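Sugar ABC transporter substrate-binding protein, BlMnBP1 (Bifidobacterium animalis subsp. lactis ATCC 27673, PDB 6I5R) binds mannobiose as a solute-binding protein of an ABC transporter, probably delivering manno-oligosaccharides for uptake. Local coordinates at residues 271-276 with 294-299; 267-272 with 288-293; 156-161 with 183-188; 150-155 with 279-284. All blocks are in the same frame, centred on the assembly; numbering follows the deposited sequence.

Contact 1 (271-276 with 294-299); sequences KMNNGE and GDHPDD. With ZN (zinc ion), chain M; ZN (zinc ion), chain C.
Asn-273, the last helical residue of 265-273, meets the loop 294-299 through its carboxamide. CG stands anti to the backbone N (chi1 -169°), 3.4 Å from Gly-294 N. OD1 accepts a hydrogen bond from His-296 N (2.8 Å, N-H...O 164°), although OD1 is modelled too close to the Gly-294 carbonyl carbon and its exact place is doubtful. On the other side of the amide, ND2 donates to Met-290 O, so a group with both a donor and an acceptor suits this buried place. The backbone O of Asn-273 receives a water proton at 2.8 Å, and the same water donates to Asp-299 OD2. Asn-274 reaches out at the surface: its OD1 lies at the edge of the His-296 ring, with the amide and ring planes 86° apart. A second water donates to Asn-274 OD1 and accepts from Asp-295 N (3.0 Å). Gly-275 then leaves the helix with positive phi, closing a Schellman motif that suits glycine. Across the loop, Asp-295 OD2 binds one zinc ion at 1.9 Å and Asp-299 OD2 another at 2.1 Å. One direct amide bond, to an oxygen whose place is less sure, and two bridging waters thus join a helix end to a loop at a largely polar surface, where water meets the Asn-273 carbonyl, and zinc and water meet the carboxylates.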
loop_
_atom_site.group_PDB
_atom_site.type_symbol
_atom_site.label_atom_id
_atom_site.label_comp_id
_atom_site.label_asym_id
_atom_site.label_seq_id
_atom_site.Cartn_x
_atom_site.Cartn_y
_atom_site.Cartn_z
ATOM N N LYS A 271 19.596 -0.708 8.795
ATOM C CA LYS A 271 19.596 -1.488 10.028
ATOM C C LYS A 271 18.998 -2.877 9.815
ATOM O O LYS A 271 19.510 -3.853 10.362
ATOM C CB LYS A 271 18.827 -0.747 11.119
ATOM C CG LYS A 271 19.509 0.506 11.636
ATOM C CD LYS A 271 18.747 1.024 12.838
ATOM C CE LYS A 271 19.255 2.331 13.330
ATOM N NZ LYS A 271 18.275 2.884 14.274
ATOM N N MET A 272 17.906 -2.983 9.045
ATOM C CA MET A 272 17.349 -4.288 8.690
ATOM C C MET A 272 18.383 -5.123 7.942
ATOM O O MET A 272 18.609 -6.302 8.257
ATOM C CB MET A 272 16.089 -4.093 7.839
ATOM C CG MET A 272 15.665 -5.303 6.998
ATOM S SD MET A 272 14.991 -6.604 8.021
ATOM C CE MET A 272 13.436 -5.831 8.420
ATOM N N ASN A 273 19.024 -4.520 6.935
ATOM C CA ASN A 273 19.994 -5.235 6.115
ATOM C C ASN A 273 21.129 -5.770 6.970
ATOM O O ASN A 273 21.659 -6.861 6.717
ATOM C CB ASN A 273 20.535 -4.293 5.037
ATOM C CG ASN A 273 21.348 -5.013 3.975
ATOM O OD1 ASN A 273 22.557 -5.245 4.145
ATOM N ND2 ASN A 273 20.691 -5.377 2.877
ATOM N N ASN A 274 21.509 -5.031 7.994
ATOM C CA ASN A 274 22.672 -5.388 8.794
ATOM C C ASN A 274 22.302 -6.156 10.049
ATOM O O ASN A 274 23.185 -6.438 10.873
ATOM C CB ASN A 274 23.462 -4.140 9.141
ATOM C CG ASN A 274 24.143 -3.516 7.898
ATOM O OD1 ASN A 274 24.748 -4.220 7.061
ATOM N ND2 ASN A 274 24.003 -2.212 7.758
ATOM N N GLY A 275 21.022 -6.478 10.222
ATOM C CA GLY A 275 20.588 -7.312 11.326
ATOM C C GLY A 275 20.414 -6.610 12.656
ATOM O O GLY A 275 20.490 -7.274 13.690
ATOM N N GLU A 276 20.210 -5.283 12.659
ATOM C CA GLU A 276 19.931 -4.492 13.853
ATOM C C GLU A 276 18.441 -4.339 14.088
ATOM O O GLU A 276 18.032 -3.903 15.171
ATOM C CB GLU A 276 20.544 -3.094 13.734
ATOM C CG GLU A 276 22.024 -3.121 13.527
ATOM C CD GLU A 276 22.631 -1.745 13.405
ATOM O OE1 GLU A 276 22.152 -0.781 14.051
ATOM O OE2 GLU A 276 23.589 -1.629 12.627
ATOM N N GLY A 294 22.275 -2.429 1.975
ATOM C CA GLY A 294 23.576 -2.800 2.506
ATOM C C GLY A 294 24.026 -4.134 1.973
ATOM O O GLY A 294 23.423 -4.684 1.069
ATOM N N ASP A 295 25.079 -4.660 2.590
ATOM C CA ASP A 295 25.866 -5.768 2.053
ATOM C C ASP A 295 25.201 -7.135 2.160
ATOM O O ASP A 295 25.755 -8.104 1.636
ATOM C CB ASP A 295 27.202 -5.894 2.802
ATOM C CG ASP A 295 28.124 -4.760 2.557
ATOM O OD1 ASP A 295 27.860 -3.991 1.615
ATOM O OD2 ASP A 295 29.111 -4.637 3.317
ATOM N N HIS A 296 24.072 -7.263 2.878
ATOM C CA HIS A 296 23.496 -8.567 3.195
ATOM C C HIS A 296 22.107 -8.749 2.593
ATOM O O HIS A 296 21.180 -9.173 3.294
ATOM C CB HIS A 296 23.438 -8.739 4.718
ATOM C CG HIS A 296 24.776 -8.678 5.391
ATOM N ND1 HIS A 296 25.383 -7.491 5.758
ATOM C CD2 HIS A 296 25.617 -9.673 5.785
ATOM C CE1 HIS A 296 26.544 -7.753 6.339
ATOM N NE2 HIS A 296 26.720 -9.066 6.348
ATOM N N PRO A 297 21.928 -8.483 1.303
ATOM C CA PRO A 297 20.607 -8.719 0.687
ATOM C C PRO A 297 20.047 -10.111 0.925
ATOM O O PRO A 297 18.821 -10.290 1.049
ATOM C CB PRO A 297 20.875 -8.480 -0.802
ATOM C CG PRO A 297 22.381 -8.692 -0.948
ATOM C CD PRO A 297 22.954 -8.132 0.299
ATOM N N ASP A 298 20.897 -11.124 0.977
ATOM C CA ASP A 298 20.378 -12.474 1.154
ATOM C C ASP A 298 19.794 -12.718 2.540
ATOM O O ASP A 298 19.105 -13.723 2.733
ATOM C CB ASP A 298 21.479 -13.478 0.879
ATOM C CG ASP A 298 21.772 -13.623 -0.585
ATOM O OD1 ASP A 298 20.987 -13.121 -1.431
ATOM O OD2 ASP A 298 22.793 -14.265 -0.895
ATOM N N ASP A 299 20.051 -11.840 3.493
ATOM C CA ASP A 299 19.466 -11.983 4.815
ATOM C C ASP A 299 18.050 -11.415 4.899
ATOM O O ASP A 299 17.378 -11.639 5.909
ATOM C CB ASP A 299 20.371 -11.306 5.853
ATOM C CG ASP A 299 21.727 -12.002 5.990
ATOM O OD1 ASP A 299 21.813 -13.220 5.694
ATOM O OD2 ASP A 299 22.696 -11.335 6.409
HETATM ZN ZN ZN M . 24.680 -11.701 5.803
HETATM ZN ZN ZN C . 30.265 -3.204 3.935
HETATM O O HOH W 1 22.037 -9.265 8.194
HETATM O O HOH W 2 26.047 -3.340 5.157
HETATM O O HOH W 3 24.280 -13.656 5.052
HETATM O O HOH W 4 28.262 -1.983 4.292
#

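Contact 2 (267-272 with 288-293); sequences SSKGKM and PQMKQA. With BMA (beta-D-mannopyranose), chain B.
The flat carboxamide of Gln-289 meets the ammonium of Lys-269 beside a bound mannose, and both of its polar atoms are engaged. OE1 takes a proton from O2 of the mannose at 2.5 Å and a weak bond from Lys-269 NZ at 3.3 Å, while NE2 donates to mannose O3 (3.2 Å, N-H...O 164°). The side chains of Arg-46 and Trp-265 also pack against this glutamine. From the neighbouring helix Lys-269 approaches obliquely, its chain extended beyond CG, and NZ donates to mannose O2 at 2.9 Å and more weakly to O1. The ammonium also forms a salt bridge with Glu-266, whose other oxygen is hydrogen-bonded to the sugar. Behind these polar tips Met-290 crosses Lys-269 at about a right angle, with SD 3.7 Å from Lys-269 CA. Met-290 is an unbranched thioether, and its sulfur also touches Met-272 CB at 3.9 Å. The small methyl of Ala-293, CB, lies 3.5 Å from Lys-269 C and near Gly-270 N, which lets the main chains come close. The chemistry implies a division of labour: sulfur and methyl contacts pack helix 265-273 against helix 286-291 and the residues just after it, while the amide and ammonium converge on O2, so that this hydroxyl both receives from the lysine and donates to the glutamine.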
loop_
_atom_site.group_PDB
_atom_site.type_symbol
_atom_site.label_atom_id
_atom_site.label_comp_id
_atom_site.label_asym_id
_atom_site.label_seq_id
_atom_site.Cartn_x
_atom_site.Cartn_y
_atom_site.Cartn_z
ATOM N N SER A 267 17.336 5.281 7.725
ATOM C CA SER A 267 18.340 4.457 8.397
ATOM C C SER A 267 17.786 3.091 8.764
ATOM O O SER A 267 18.563 2.137 8.885
ATOM C CB SER A 267 18.890 5.152 9.654
ATOM O OG SER A 267 17.878 5.615 10.526
ATOM N N SER A 268 16.465 2.967 8.937
ATOM C CA SER A 268 15.912 1.656 9.280
ATOM C C SER A 268 16.181 0.644 8.174
ATOM O O SER A 268 16.316 -0.552 8.449
ATOM C CB SER A 268 14.410 1.763 9.579
ATOM O OG SER A 268 13.606 1.718 8.423
ATOM N N LYS A 269 16.275 1.098 6.918
ATOM C CA LYS A 269 16.597 0.185 5.833
ATOM C C LYS A 269 17.953 -0.466 6.067
ATOM O O LYS A 269 18.087 -1.694 6.039
ATOM C CB LYS A 269 16.591 0.933 4.487
ATOM C CG LYS A 269 15.215 1.400 4.017
ATOM C CD LYS A 269 15.387 2.329 2.845
ATOM C CE LYS A 269 14.094 3.105 2.561
ATOM N NZ LYS A 269 14.292 4.087 1.435
ATOM N N GLY A 270 18.973 0.346 6.312
ATOM C CA GLY A 270 20.294 -0.207 6.527
ATOM C C GLY A 270 20.341 -1.087 7.761
ATOM O O GLY A 270 21.036 -2.108 7.786
ATOM N N LYS A 271 19.596 -0.708 8.795
ATOM C CA LYS A 271 19.596 -1.488 10.028
ATOM C C LYS A 271 18.998 -2.877 9.815
ATOM O O LYS A 271 19.510 -3.853 10.362
ATOM C CB LYS A 271 18.827 -0.747 11.119
ATOM C CG LYS A 271 19.509 0.506 11.636
ATOM C CD LYS A 271 18.747 1.024 12.838
ATOM C CE LYS A 271 19.255 2.331 13.330
ATOM N NZ LYS A 271 18.275 2.884 14.274
ATOM N N MET A 272 17.906 -2.983 9.045
ATOM C CA MET A 272 17.349 -4.288 8.690
ATOM C C MET A 272 18.383 -5.123 7.942
ATOM O O MET A 272 18.609 -6.302 8.257
ATOM C CB MET A 272 16.089 -4.093 7.839
ATOM C CG MET A 272 15.665 -5.303 6.998
ATOM S SD MET A 272 14.991 -6.604 8.021
ATOM C CE MET A 272 13.436 -5.831 8.420
ATOM N N PRO A 288 12.967 -4.980 -1.892
ATOM C CA PRO A 288 14.167 -4.515 -2.613
ATOM C C PRO A 288 14.846 -3.327 -1.944
ATOM O O PRO A 288 16.070 -3.189 -2.018
ATOM C CB PRO A 288 13.620 -4.148 -4.006
ATOM C CG PRO A 288 12.174 -3.817 -3.781
ATOM C CD PRO A 288 11.748 -4.844 -2.718
ATOM N N GLN A 289 14.085 -2.455 -1.291
ATOM C CA GLN A 289 14.696 -1.303 -0.636
ATOM C C GLN A 289 15.537 -1.724 0.560
ATOM O O GLN A 289 16.566 -1.099 0.860
ATOM C CB GLN A 289 13.610 -0.330 -0.198
ATOM C CG GLN A 289 12.842 0.299 -1.326
ATOM C CD GLN A 289 11.878 1.388 -0.872
ATOM O OE1 GLN A 289 12.087 2.047 0.134
ATOM N NE2 GLN A 289 10.809 1.553 -1.616
ATOM N N MET A 290 15.062 -2.715 1.320
ATOM C CA MET A 290 15.882 -3.283 2.385
ATOM C C MET A 290 17.101 -4.009 1.819
ATOM O O MET A 290 18.193 -3.926 2.377
ATOM C CB MET A 290 15.060 -4.256 3.227
ATOM C CG MET A 290 13.777 -3.686 3.841
ATOM S SD MET A 290 14.123 -2.361 4.968
ATOM C CE MET A 290 12.507 -1.557 5.099
ATOM N N LYS A 291 16.936 -4.716 0.707
ATOM C CA LYS A 291 18.039 -5.528 0.206
ATOM C C LYS A 291 19.142 -4.646 -0.345
ATOM O O LYS A 291 20.330 -4.988 -0.246
ATOM C CB LYS A 291 17.552 -6.469 -0.886
ATOM C CG LYS A 291 16.740 -7.661 -0.418
ATOM C CD LYS A 291 16.351 -8.512 -1.596
ATOM C CE LYS A 291 15.655 -9.765 -1.097
ATOM N NZ LYS A 291 16.427 -10.469 -0.050
ATOM N N GLN A 292 18.757 -3.548 -0.994
ATOM C CA GLN A 292 19.689 -2.583 -1.563
ATOM C C GLN A 292 20.369 -1.742 -0.499
ATOM O O GLN A 292 21.326 -1.035 -0.809
ATOM C CB GLN A 292 18.946 -1.671 -2.530
ATOM C CG GLN A 292 18.477 -2.347 -3.788
ATOM C CD GLN A 292 17.353 -1.574 -4.499
ATOM O OE1 GLN A 292 16.851 -0.515 -4.005
ATOM N NE2 GLN A 292 16.960 -2.073 -5.690
ATOM N N ALA A 293 19.898 -1.784 0.736
ATOM C CA ALA A 293 20.420 -0.834 1.705
ATOM C C ALA A 293 21.760 -1.247 2.290
ATOM O O ALA A 293 22.315 -0.479 3.081
ATOM C CB ALA A 293 19.450 -0.628 2.863
HETATM C C1 BMA B . 11.490 6.825 0.129
HETATM C C2 BMA B . 11.071 5.411 -0.348
HETATM C C3 BMA B . 9.551 5.334 -0.417
HETATM C C4 BMA B . 8.916 5.922 0.817
HETATM C C5 BMA B . 9.492 7.310 1.129
HETATM C C6 BMA B . 8.845 7.932 2.343
HETATM O O1 BMA B . 12.865 6.712 0.303
HETATM O O2 BMA B . 11.494 4.461 0.682
HETATM O O3 BMA B . 9.110 4.033 -0.602
HETATM O O4 BMA B . 7.506 6.052 0.631
HETATM O O5 BMA B . 10.892 7.186 1.316
HETATM O O6 BMA B . 9.156 9.329 2.275
#

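Contact 3 (156-161 with 183-188). With ZN (zinc ion), chain K.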
loop_
_atom_site.group_PDB
_atom_site.type_symbol
_atom_site.label_atom_id
_atom_site.label_comp_id
_atom_site.label_asym_id
_atom_site.label_seq_id
_atom_site.Cartn_x
_atom_site.Cartn_y
_atom_site.Cartn_z
ATOM N N LYS A 156 16.533 -12.944 8.117
ATOM C CA LYS A 156 16.686 -14.386 8.304
ATOM C C LYS A 156 17.848 -14.735 9.219
ATOM O O LYS A 156 17.789 -15.749 9.920
ATOM C CB LYS A 156 16.903 -15.047 6.954
ATOM C CG LYS A 156 15.853 -14.703 5.943
ATOM C CD LYS A 156 16.274 -15.112 4.528
ATOM C CE LYS A 156 15.081 -15.363 3.644
ATOM N NZ LYS A 156 15.439 -16.201 2.433
ATOM N N LYS A 157 18.934 -13.959 9.177
ATOM C CA LYS A 157 20.060 -14.236 10.048
ATOM C C LYS A 157 19.700 -13.981 11.499
ATOM O O LYS A 157 20.089 -14.747 12.381
ATOM C CB LYS A 157 21.256 -13.391 9.644
ATOM C CG LYS A 157 22.433 -13.456 10.607
ATOM C CD LYS A 157 23.645 -12.703 10.077
ATOM C CE LYS A 157 24.775 -12.646 11.117
ATOM N NZ LYS A 157 24.555 -11.596 12.181
ATOM N N VAL A 158 18.979 -12.895 11.768
ATOM C CA VAL A 158 18.523 -12.644 13.131
ATOM C C VAL A 158 17.592 -13.748 13.600
ATOM O O VAL A 158 17.649 -14.181 14.758
ATOM C CB VAL A 158 17.836 -11.273 13.215
ATOM C CG1 VAL A 158 17.206 -11.089 14.611
ATOM C CG2 VAL A 158 18.842 -10.182 12.911
ATOM N N PHE A 159 16.694 -14.197 12.729
ATOM C CA PHE A 159 15.804 -15.298 13.091
ATOM C C PHE A 159 16.587 -16.564 13.442
ATOM O O PHE A 159 16.269 -17.250 14.423
ATOM C CB PHE A 159 14.807 -15.545 11.949
ATOM C CG PHE A 159 13.555 -14.682 12.030
ATOM C CD1 PHE A 159 13.633 -13.320 12.272
ATOM C CD2 PHE A 159 12.312 -15.246 11.867
ATOM C CE1 PHE A 159 12.487 -12.556 12.366
ATOM C CE2 PHE A 159 11.180 -14.497 11.989
ATOM C CZ PHE A 159 11.273 -13.136 12.214
ATOM N N GLU A 160 17.625 -16.882 12.664
ATOM C CA GLU A 160 18.443 -18.056 12.970
ATOM C C GLU A 160 19.170 -17.886 14.298
ATOM O O GLU A 160 19.262 -18.841 15.088
ATOM C CB GLU A 160 19.424 -18.308 11.818
ATOM C CG GLU A 160 20.224 -19.630 11.883
ATOM C CD GLU A 160 19.396 -20.914 11.615
ATOM O OE1 GLU A 160 18.899 -21.161 10.494
ATOM O OE2 GLU A 160 19.259 -21.737 12.533
ATOM N N GLU A 161 19.661 -16.675 14.588
ATOM C CA GLU A 161 20.341 -16.455 15.861
ATOM C C GLU A 161 19.383 -16.643 17.029
ATOM O O GLU A 161 19.778 -17.114 18.100
ATOM C CB GLU A 161 20.952 -15.058 15.895
ATOM C CG GLU A 161 21.690 -14.740 17.173
ATOM C CD GLU A 161 23.074 -15.372 17.263
ATOM O OE1 GLU A 161 23.472 -16.153 16.371
ATOM O OE2 GLU A 161 23.778 -15.096 18.248
ATOM N N GLU A 183 15.707 -11.651 23.580
ATOM C CA GLU A 183 16.537 -12.231 24.625
ATOM C C GLU A 183 17.842 -12.769 24.086
ATOM O O GLU A 183 18.853 -12.756 24.797
ATOM C CB GLU A 183 15.778 -13.328 25.361
ATOM C CG GLU A 183 14.672 -12.738 26.184
ATOM C CD GLU A 183 13.932 -13.728 26.985
ATOM O OE1 GLU A 183 14.181 -14.928 26.800
ATOM O OE2 GLU A 183 13.098 -13.301 27.822
ATOM N N LYS A 184 17.869 -13.190 22.830
ATOM C CA LYS A 184 19.038 -13.872 22.318
ATOM C C LYS A 184 19.794 -13.130 21.237
ATOM O O LYS A 184 20.882 -13.575 20.870
ATOM C CB LYS A 184 18.638 -15.251 21.784
ATOM C CG LYS A 184 18.061 -16.171 22.831
ATOM C CD LYS A 184 17.381 -17.369 22.210
ATOM C CE LYS A 184 18.219 -17.995 21.075
ATOM N NZ LYS A 184 19.532 -18.400 21.596
ATOM N N THR A 185 19.261 -12.049 20.687
ATOM C CA THR A 185 20.003 -11.308 19.678
ATOM C C THR A 185 20.147 -9.866 20.128
ATOM O O THR A 185 19.646 -9.462 21.188
ATOM C CB THR A 185 19.326 -11.343 18.305
ATOM O OG1 THR A 185 18.229 -10.429 18.303
ATOM C CG2 THR A 185 18.843 -12.747 17.948
ATOM N N LYS A 186 20.806 -9.071 19.283
ATOM C CA LYS A 186 20.970 -7.644 19.527
ATOM C C LYS A 186 20.046 -6.794 18.667
ATOM O O LYS A 186 20.244 -5.578 18.585
ATOM C CB LYS A 186 22.416 -7.219 19.264
ATOM C CG LYS A 186 23.426 -7.956 20.106
ATOM C CD LYS A 186 24.846 -7.628 19.692
ATOM C CE LYS A 186 25.805 -8.480 20.484
ATOM N NZ LYS A 186 25.415 -9.924 20.468
ATOM N N ALA A 187 19.078 -7.401 18.000
ATOM C CA ALA A 187 18.232 -6.648 17.078
ATOM C C ALA A 187 16.992 -6.111 17.786
ATOM O O ALA A 187 16.470 -6.720 18.717
ATOM C CB ALA A 187 17.794 -7.521 15.896
ATOM N N VAL A 188 16.494 -4.980 17.299
ATOM C CA VAL A 188 15.149 -4.541 17.682
ATOM C C VAL A 188 14.175 -5.570 17.114
ATOM O O VAL A 188 14.145 -5.759 15.886
ATOM C CB VAL A 188 14.853 -3.125 17.155
ATOM C CG1 VAL A 188 13.398 -2.747 17.416
ATOM C CG2 VAL A 188 15.795 -2.111 17.787
HETATM ZN ZN ZN K . 18.339 -22.924 10.917
HETATM O O HOH W 5 22.519 -15.713 21.369
HETATM O O HOH W 6 18.212 -23.258 12.432
#
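Val-158 and Ala-187 supply the apolar part of this contact, CG1 of the valine lying 3.8 Å from the alanine CB. The branched valine, its CG1 anti to the backbone N (chi1 173°), also presents that methyl to Thr-185, whose side chain it crosses at about a right angle. Thr-185 CG2 then fits 3.6 Å from Glu-161 CG, the two side chains sliding past each other in opposite directions, and reaches Val-158 O as well. The long chain of Lys-184, bent at chi3 (45°), lays its CE methylene 3.5 Å from Glu-161 O. The threonine suits the place because its methyl faces helix 156-162 while its hydroxyl serves its own chain. OG1 accepts from Ala-187 N (3.2 Å, N-H...O 170°), forming an ST turn just after helix 171-184, and it is also hydrogen-bonded to Ile-181 O in the last turn of that helix. Polar contacts across the pair are looser. One water donates to Lys-184 O at 2.7 Å and weakly to Glu-161 OE2. Lys-184 NZ stays 6.3 Å from Glu-161 OE2, too far for a salt bridge, so any attraction is probably weak. Elsewhere on the first helix, both carboxylate oxygens of Glu-160 hold a zinc ion, OE1 at 1.9 Å.

Contact 4 (150-155 with 279-284); sequences AGIVYN and TMVLGA
Ile-152 meets the strand 279-283 along the length of its side chain. Its CB lies 4.1 Å from Met-280 O, and the branches then part. CG2, anti to the backbone N, comes to 3.5 Å from that same oxygen and to 3.8 Å from Thr-279 CB; CG1 turns the other way to Val-281 CG2, and the terminal CD1 ends 4.0 Å from the same methyl. Beta-branched residues suit these extended strands, where their methyls mesh across an antiparallel pair. On the same face Tyr-154 CB touches Thr-279 CG2, while the threonine hydroxyl is hydrogen-bonded to Pro-189 O. Val-153 and Met-280 form a hydrogen-bonded pair: Val-153 N donates to Met-280 O at 2.9 Å, and Met-280 N returns a straighter bond to Val-153 O (163°). At Gly-151 the pairing loosens, its bond from Leu-282 N being weak, before Ala-150 and Gly-283 come close again as a non-hydrogen-bonded pair. The segments meet at 144°, a marked twist from antiparallel. Strand 150-155 also pairs with strand 300-304, and 279-283 lies beside 188-190. The face bearing Val-153, Met-280 and Leu-282 packs against helices 265-273 and 286-291, while Phe-159 of helix 156-162 meets Tyr-154 on the opposite face.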
loop_
_atom_site.group_PDB
_atom_site.type_symbol
_atom_site.label_atom_id
_atom_site.label_comp_id
_atom_site.label_asym_id
_atom_site.label_seq_id
_atom_site.Cartn_x
_atom_site.Cartn_y
_atom_site.Cartn_z
ATOM N N ALA A 150 0.740 -7.324 1.554
ATOM C CA ALA A 150 1.109 -6.812 2.863
ATOM C C ALA A 150 1.590 -8.020 3.664
ATOM O O ALA A 150 0.896 -9.036 3.754
ATOM C CB ALA A 150 -0.057 -6.072 3.526
ATOM N N GLY A 151 2.792 -7.924 4.174
ATOM C CA GLY A 151 3.423 -9.032 4.872
ATOM C C GLY A 151 4.364 -8.465 5.875
ATOM O O GLY A 151 4.174 -7.356 6.383
ATOM N N ILE A 152 5.392 -9.234 6.214
ATOM C CA ILE A 152 6.397 -8.749 7.146
ATOM C C ILE A 152 7.770 -8.946 6.533
ATOM O O ILE A 152 8.116 -10.049 6.106
ATOM C CB ILE A 152 6.299 -9.438 8.521
ATOM C CG1 ILE A 152 4.925 -9.104 9.147
ATOM C CG2 ILE A 152 7.452 -8.979 9.407
ATOM C CD1 ILE A 152 4.736 -9.602 10.564
ATOM N N VAL A 153 8.547 -7.877 6.499
ATOM C CA VAL A 153 9.948 -7.974 6.118
ATOM C C VAL A 153 10.754 -8.368 7.343
ATOM O O VAL A 153 10.587 -7.780 8.416
ATOM C CB VAL A 153 10.462 -6.641 5.536
ATOM C CG1 VAL A 153 11.935 -6.773 5.061
ATOM C CG2 VAL A 153 9.596 -6.182 4.425
ATOM N N TYR A 154 11.655 -9.342 7.183
ATOM C CA TYR A 154 12.338 -9.897 8.339
ATOM C C TYR A 154 13.754 -10.268 7.950
ATOM O O TYR A 154 14.079 -10.433 6.772
ATOM C CB TYR A 154 11.568 -11.092 8.915
ATOM C CG TYR A 154 11.684 -12.404 8.180
ATOM C CD1 TYR A 154 10.926 -12.668 7.048
ATOM C CD2 TYR A 154 12.507 -13.397 8.661
ATOM C CE1 TYR A 154 11.018 -13.884 6.408
ATOM C CE2 TYR A 154 12.610 -14.600 8.041
ATOM C CZ TYR A 154 11.893 -14.851 6.912
ATOM O OH TYR A 154 12.043 -16.111 6.321
ATOM N N ASN A 155 14.611 -10.312 8.948
ATOM C CA ASN A 155 16.010 -10.657 8.742
ATOM C C ASN A 155 16.208 -12.124 9.120
ATOM O O ASN A 155 16.102 -12.486 10.295
ATOM C CB ASN A 155 16.924 -9.748 9.555
ATOM C CG ASN A 155 18.392 -10.037 9.290
ATOM O OD1 ASN A 155 18.833 -11.164 9.466
ATOM N ND2 ASN A 155 19.146 -9.025 8.835
ATOM N N THR A 279 12.253 -7.345 12.421
ATOM C CA THR A 279 11.059 -7.305 11.590
ATOM C C THR A 279 10.523 -5.888 11.418
ATOM O O THR A 279 10.685 -5.026 12.281
ATOM C CB THR A 279 9.933 -8.171 12.157
ATOM O OG1 THR A 279 9.439 -7.594 13.367
ATOM C CG2 THR A 279 10.419 -9.587 12.446
ATOM N N MET A 280 9.885 -5.678 10.273
ATOM C CA MET A 280 9.104 -4.478 10.006
ATOM C C MET A 280 7.856 -4.886 9.243
ATOM O O MET A 280 7.942 -5.670 8.301
ATOM C CB MET A 280 9.920 -3.445 9.207
ATOM C CG MET A 280 10.973 -2.771 10.062
ATOM S SD MET A 280 11.693 -1.314 9.301
ATOM C CE MET A 280 13.062 -2.035 8.402
ATOM N N VAL A 281 6.705 -4.356 9.649
ATOM C CA VAL A 281 5.430 -4.739 9.062
ATOM C C VAL A 281 5.220 -3.794 7.884
ATOM O O VAL A 281 4.784 -2.659 8.046
ATOM C CB VAL A 281 4.307 -4.676 10.092
ATOM C CG1 VAL A 281 2.951 -4.994 9.451
ATOM C CG2 VAL A 281 4.614 -5.657 11.222
ATOM N N LEU A 282 5.597 -4.254 6.701
ATOM C CA LEU A 282 5.588 -3.421 5.502
ATOM C C LEU A 282 5.169 -4.277 4.327
ATOM O O LEU A 282 5.304 -5.492 4.355
ATOM C CB LEU A 282 6.953 -2.820 5.211
ATOM C CG LEU A 282 7.513 -1.893 6.278
ATOM C CD1 LEU A 282 9.027 -1.801 6.157
ATOM C CD2 LEU A 282 6.879 -0.540 6.144
ATOM N N GLY A 283 4.691 -3.634 3.288
ATOM C CA GLY A 283 4.327 -4.374 2.106
ATOM C C GLY A 283 5.552 -4.827 1.324
ATOM O O GLY A 283 6.678 -4.420 1.594
ATOM N N ALA A 284 5.285 -5.674 0.326
ATOM C CA ALA A 284 6.340 -6.329 -0.443
ATOM C C ALA A 284 7.232 -5.344 -1.180
ATOM O O ALA A 284 8.375 -5.681 -1.508
ATOM C CB ALA A 284 5.707 -7.315 -1.435
#

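How the contacts relate
Along the chain, strand 150-155 of contact 4 runs directly into helix 156-162 of contact 3. After the rest of contact 3, helix 265-273, strand 277-283, helix 286-291 and then the loop 294-299 follow, supplying contacts 1 and 2 and the second strand of contact 4. Contacts 1 and 2 share helix 265-273, their centres 7 Å apart; contact 4 lies about 12 Å from contact 2 and 14 Å from contact 1. Contact 3 lies 16 Å from contacts 2 and 4 but 12 Å from contact 1, to which backbone bonds probably tie it. All four belong to one side of the chain, consistent with one lobe of a periplasmic-binding-protein fold, whose sheet supports the helices that carry contact 2 to the sugar.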